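Uncharacterized protein (Bacteroides cellulosilyticus, PDB 5JVK) is a family 39 glycoside hydrolase from a gut symbiont and probably hydrolyses O-glycosidic bonds in its carbohydrate substrates. Local coordinates at residues E140-A145 with V150-M155; I171-A176 with A201-Y206. One frame throughout, in Å; residues are numbered along the deposited sequence.

Contact 1 (E140-A145 with V150-M155)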
# COMPACT_ATOMS: atom_id res chain seq x y z
N GLU A 140 -7.88 -24.40 -4.38
CA GLU A 140 -7.76 -25.58 -3.52
C GLU A 140 -8.66 -25.54 -2.28
O GLU A 140 -9.38 -26.50 -1.99
CB GLU A 140 -6.29 -25.74 -3.09
CG GLU A 140 -5.95 -27.03 -2.36
CD GLU A 140 -4.45 -27.24 -2.22
OE1 GLU A 140 -3.75 -27.21 -3.25
OE2 GLU A 140 -3.98 -27.44 -1.08
N HIS A 141 -8.63 -24.42 -1.56
CA HIS A 141 -9.43 -24.24 -0.35
C HIS A 141 -10.93 -24.03 -0.60
O HIS A 141 -11.75 -24.42 0.24
CB HIS A 141 -8.87 -23.10 0.51
CG HIS A 141 -7.48 -23.34 1.02
ND1 HIS A 141 -6.60 -22.32 1.28
CD2 HIS A 141 -6.83 -24.49 1.31
CE1 HIS A 141 -5.46 -22.82 1.72
NE2 HIS A 141 -5.57 -24.14 1.75
N VAL A 142 -11.30 -23.44 -1.74
CA VAL A 142 -12.72 -23.24 -2.09
C VAL A 142 -13.39 -24.52 -2.60
O VAL A 142 -14.55 -24.77 -2.27
CB VAL A 142 -12.93 -22.04 -3.07
CG1 VAL A 142 -14.18 -22.18 -3.94
CG2 VAL A 142 -13.02 -20.75 -2.28
N GLU A 143 -12.67 -25.32 -3.38
CA GLU A 143 -13.18 -26.57 -3.95
C GLU A 143 -12.29 -27.74 -3.48
O GLU A 143 -11.40 -28.17 -4.23
CB GLU A 143 -13.23 -26.45 -5.48
CG GLU A 143 -13.85 -27.64 -6.22
CD GLU A 143 -14.03 -27.40 -7.72
OE1 GLU A 143 -13.46 -26.43 -8.26
OE2 GLU A 143 -14.73 -28.20 -8.37
N PRO A 144 -12.51 -28.25 -2.25
CA PRO A 144 -11.68 -29.36 -1.74
C PRO A 144 -11.89 -30.69 -2.48
O PRO A 144 -10.97 -31.50 -2.56
CB PRO A 144 -12.10 -29.49 -0.26
CG PRO A 144 -12.98 -28.32 0.03
CD PRO A 144 -13.56 -27.90 -1.28
N ALA A 145 -13.11 -30.90 -2.99
CA ALA A 145 -13.43 -32.02 -3.87
C ALA A 145 -14.18 -31.51 -5.10
O ALA A 145 -14.75 -30.41 -5.08
CB ALA A 145 -14.26 -33.05 -3.13
N VAL A 150 -16.97 -24.64 -0.70
CA VAL A 150 -16.98 -24.11 0.66
C VAL A 150 -16.22 -22.78 0.71
O VAL A 150 -15.25 -22.60 -0.02
CB VAL A 150 -16.38 -25.12 1.68
CG1 VAL A 150 -14.90 -25.38 1.41
CG2 VAL A 150 -16.60 -24.65 3.11
N MET A 151 -16.68 -21.85 1.55
CA MET A 151 -16.02 -20.57 1.75
C MET A 151 -15.15 -20.67 3.01
O MET A 151 -15.69 -20.85 4.10
CB MET A 151 -17.06 -19.45 1.90
CG MET A 151 -16.51 -18.04 2.01
SD MET A 151 -15.47 -17.53 0.63
CE MET A 151 -16.62 -17.63 -0.74
N PRO A 152 -13.81 -20.56 2.87
CA PRO A 152 -12.94 -20.67 4.06
C PRO A 152 -13.19 -19.61 5.13
O PRO A 152 -13.70 -18.53 4.81
CB PRO A 152 -11.52 -20.52 3.49
CG PRO A 152 -11.65 -20.89 2.05
CD PRO A 152 -13.01 -20.43 1.64
N GLU A 153 -12.83 -19.92 6.37
CA GLU A 153 -13.10 -19.03 7.51
C GLU A 153 -12.35 -17.69 7.40
O GLU A 153 -12.91 -16.65 7.75
CB GLU A 153 -12.76 -19.73 8.84
CG GLU A 153 -13.00 -18.92 10.11
CD GLU A 153 -14.42 -18.37 10.24
OE1 GLU A 153 -14.58 -17.29 10.84
OE2 GLU A 153 -15.37 -19.01 9.74
N HIS A 154 -11.11 -17.73 6.92
CA HIS A 154 -10.31 -16.50 6.77
C HIS A 154 -10.94 -15.47 5.82
O HIS A 154 -10.76 -14.28 6.02
CB HIS A 154 -8.85 -16.81 6.40
CG HIS A 154 -8.66 -17.42 5.04
ND1 HIS A 154 -8.41 -16.66 3.91
CD2 HIS A 154 -8.65 -18.71 4.63
CE1 HIS A 154 -8.27 -17.46 2.87
NE2 HIS A 154 -8.41 -18.71 3.28
N MET A 155 -11.70 -15.93 4.82
CA MET A 155 -12.41 -15.02 3.90
C MET A 155 -13.49 -14.18 4.59
O MET A 155 -13.56 -12.97 4.36
CB MET A 155 -13.03 -15.78 2.72
CG MET A 155 -12.05 -16.08 1.61
SD MET A 155 -11.39 -14.61 0.80
CE MET A 155 -12.87 -13.93 0.07
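Val-142 and Pro-152 meet at about a right angle, the CG2 methyl of the valine lying 3.9 Å from CD of the proline ring. CG1 takes the place anti to the backbone N (chi1 153°), which leaves CG2 as the branch that reaches the ring. The next carbon of the same ring serves His-141: CG of Pro-152 sits 3.9 Å from the histidine CB, so the aliphatic root of that side chain, rather than its imidazole, makes the contact. A second crossing, again near perpendicular, brings CG1 of Val-150 to 3.8 Å from CG of Pro-144. With CG1 placed between the backbone N and the carbonyl carbon (chi1 65°), this methyl also packs against the peptide oxygen of His-141.

One backbone hydrogen bond joins the two segments at Val-142 and Val-150. Val-150 N donates to Val-142 O at 2.9 Å, lying in the carbonyl plane, although the bond is bent, with an N-H...O angle of 146°. In return Val-142 CA approaches Val-150 O at 3.3 Å as a CA-H...O contact, so the two residues face each other through both their backbones. Away from this surface seam, Glu-143, the first residue to leave helical geometry, extends its carboxylate to Trp-139, Tyr-181 and the backbone N of Gly-147, tying down the turn between the segments. Val-142 and Pro-152 both rest on Leu-137. Such a connection is a beta-alpha loop of a (beta/alpha)8 barrel: it follows the barrel's second strand, 132-138, and leads through helix 139-142 into helix 153-164.

Contact 2 (I171-A176 with A201-Y206)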
# COMPACT_ATOMS: atom_id res chain seq x y z
N ILE A 171 -9.78 -9.45 -4.08
CA ILE A 171 -9.40 -10.85 -3.83
C ILE A 171 -8.73 -11.46 -5.06
O ILE A 171 -9.31 -11.46 -6.15
CB ILE A 171 -10.62 -11.72 -3.43
CG1 ILE A 171 -11.33 -11.13 -2.20
CG2 ILE A 171 -10.21 -13.17 -3.17
CD1 ILE A 171 -10.54 -11.17 -0.90
N VAL A 172 -7.51 -11.97 -4.88
CA VAL A 172 -6.79 -12.66 -5.95
C VAL A 172 -7.02 -14.17 -5.83
O VAL A 172 -6.61 -14.81 -4.85
CB VAL A 172 -5.28 -12.27 -6.04
CG1 VAL A 172 -4.47 -12.67 -4.80
CG2 VAL A 172 -4.64 -12.85 -7.30
N PHE A 173 -7.71 -14.73 -6.82
CA PHE A 173 -8.14 -16.12 -6.84
C PHE A 173 -7.21 -16.95 -7.72
O PHE A 173 -7.00 -16.59 -8.88
CB PHE A 173 -9.57 -16.22 -7.39
CG PHE A 173 -10.11 -17.62 -7.46
CD1 PHE A 173 -10.75 -18.17 -6.36
CD2 PHE A 173 -10.01 -18.38 -8.62
CE1 PHE A 173 -11.25 -19.46 -6.40
CE2 PHE A 173 -10.51 -19.67 -8.67
CZ PHE A 173 -11.14 -20.21 -7.56
N GLY A 174 -6.69 -18.06 -7.20
CA GLY A 174 -5.92 -18.97 -8.04
C GLY A 174 -5.11 -20.03 -7.33
O GLY A 174 -5.52 -20.52 -6.28
N TYR A 175 -3.95 -20.34 -7.91
CA TYR A 175 -3.14 -21.53 -7.61
C TYR A 175 -3.86 -22.85 -7.93
O TYR A 175 -5.08 -22.96 -7.79
CB TYR A 175 -2.59 -21.50 -6.17
CG TYR A 175 -1.78 -20.25 -5.87
CD1 TYR A 175 -0.70 -19.86 -6.68
CD2 TYR A 175 -2.09 -19.44 -4.77
CE1 TYR A 175 0.03 -18.72 -6.40
CE2 TYR A 175 -1.35 -18.29 -4.48
CZ TYR A 175 -0.29 -17.94 -5.30
OH TYR A 175 0.43 -16.80 -5.02
N ALA A 176 -3.09 -23.84 -8.36
CA ALA A 176 -3.63 -25.07 -8.94
C ALA A 176 -4.33 -25.97 -7.92
O ALA A 176 -3.82 -26.19 -6.82
CB ALA A 176 -2.54 -25.85 -9.66
N ALA A 201 -13.64 -21.81 -13.30
CA ALA A 201 -14.71 -20.83 -13.54
C ALA A 201 -15.88 -20.96 -12.57
O ALA A 201 -16.35 -19.96 -12.03
CB ALA A 201 -15.20 -20.93 -14.97
N ASN A 202 -16.34 -22.19 -12.36
CA ASN A 202 -17.44 -22.45 -11.43
C ASN A 202 -17.04 -22.30 -9.96
O ASN A 202 -17.89 -21.98 -9.13
CB ASN A 202 -18.05 -23.84 -11.68
CG ASN A 202 -18.71 -23.96 -13.04
OD1 ASN A 202 -19.35 -23.03 -13.52
ND2 ASN A 202 -18.58 -25.13 -13.66
N ALA A 203 -15.76 -22.53 -9.65
CA ALA A 203 -15.24 -22.33 -8.29
C ALA A 203 -15.21 -20.85 -7.90
O ALA A 203 -15.60 -20.49 -6.79
CB ALA A 203 -13.85 -22.93 -8.16
N LEU A 204 -14.72 -20.01 -8.82
CA LEU A 204 -14.72 -18.56 -8.62
C LEU A 204 -16.14 -18.00 -8.61
O LEU A 204 -16.47 -17.15 -7.78
CB LEU A 204 -13.88 -17.85 -9.69
CG LEU A 204 -13.82 -16.31 -9.67
CD1 LEU A 204 -13.35 -15.80 -8.32
CD2 LEU A 204 -12.92 -15.80 -10.78
N ALA A 205 -16.96 -18.48 -9.55
CA ALA A 205 -18.37 -18.07 -9.64
C ALA A 205 -19.15 -18.34 -8.35
O ALA A 205 -20.01 -17.55 -7.98
CB ALA A 205 -19.04 -18.75 -10.82
N TYR A 206 -18.83 -19.45 -7.68
CA TYR A 206 -19.38 -19.75 -6.35
C TYR A 206 -18.97 -18.69 -5.33
O TYR A 206 -19.81 -18.18 -4.58
CB TYR A 206 -18.93 -21.13 -5.85
CG TYR A 206 -19.11 -21.32 -4.36
CD1 TYR A 206 -18.02 -21.21 -3.49
CD2 TYR A 206 -20.37 -21.56 -3.81
CE1 TYR A 206 -18.18 -21.36 -2.12
CE2 TYR A 206 -20.53 -21.72 -2.44
CZ TYR A 206 -19.44 -21.62 -1.60
OH TYR A 206 -19.60 -21.77 -0.24
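Phe-173 presents one face of its ring to Leu-204, an example of how a barrel strand receives its covering helix through a single large side chain. CB of Leu-204 stands 4.1 Å from the ring centroid and only 14° off the normal, a CH-pi contact displaced toward the CD2 and CE2 side. The leucine's CD1 methyl lies over the same face nearer the root of the side chain, 3.8 Å from CG of Phe-173. The two side chains thus run past each other in opposite directions, one leaving the strand and the other leaving the helix. Both have CG anti to the backbone N (chi1 180° in Phe-173, 177° in Leu-204), which extends each across the gap between the two backbones.

At the far end of the ring, CZ of Phe-173 comes 3.9 Å from the methyl CB of Ala-203, which approaches obliquely. The same CZ lies 3.8 Å from the backbone N of Leu-204, so the phenyl ring reaches right to the helix backbone, where the short side chain of Ala-203 lets the ring approach so closely. An alanine in place of Phe-173 would probably open a gap beneath the helix and leave Leu-204 without the aromatic face on which its CB and CD1 rest.

The side-chain contacts are apolar, and all three touching residues are buried. Trp-139 and Leu-137 also meet Phe-173, while Leu-204 touches Trp-218 and Leu-220 of strand 217-220 and Val-240 and Val-244 of helix 229-247. Helix 194-211 is thereby seated over strands 168-174 and 217-220, with helix 229-247 alongside.

How the contacts relate
Contact 1 closes before contact 2 opens, and their centres lie about 10 Å apart on the same side of the chain's centre. Helix 153-164, begun in contact 1, leads directly into strand 168-174, whose last residues enter contact 2; helix 194-211 then returns along the outside of the eight-stranded parallel barrel. The two also touch: Glu-143 OE1 packs 3.5 Å from Ala-203 CB, and Val-142 CG1 lies 3.6 Å from Ala-203 O. Leu-137 of strand 132-138 and Trp-139 have partners in both. A largely exposed loop after strand 132-138 and the buried packing of helix 194-211 on strand 168-174 thus lie side by side, at adjacent strands of the barrel.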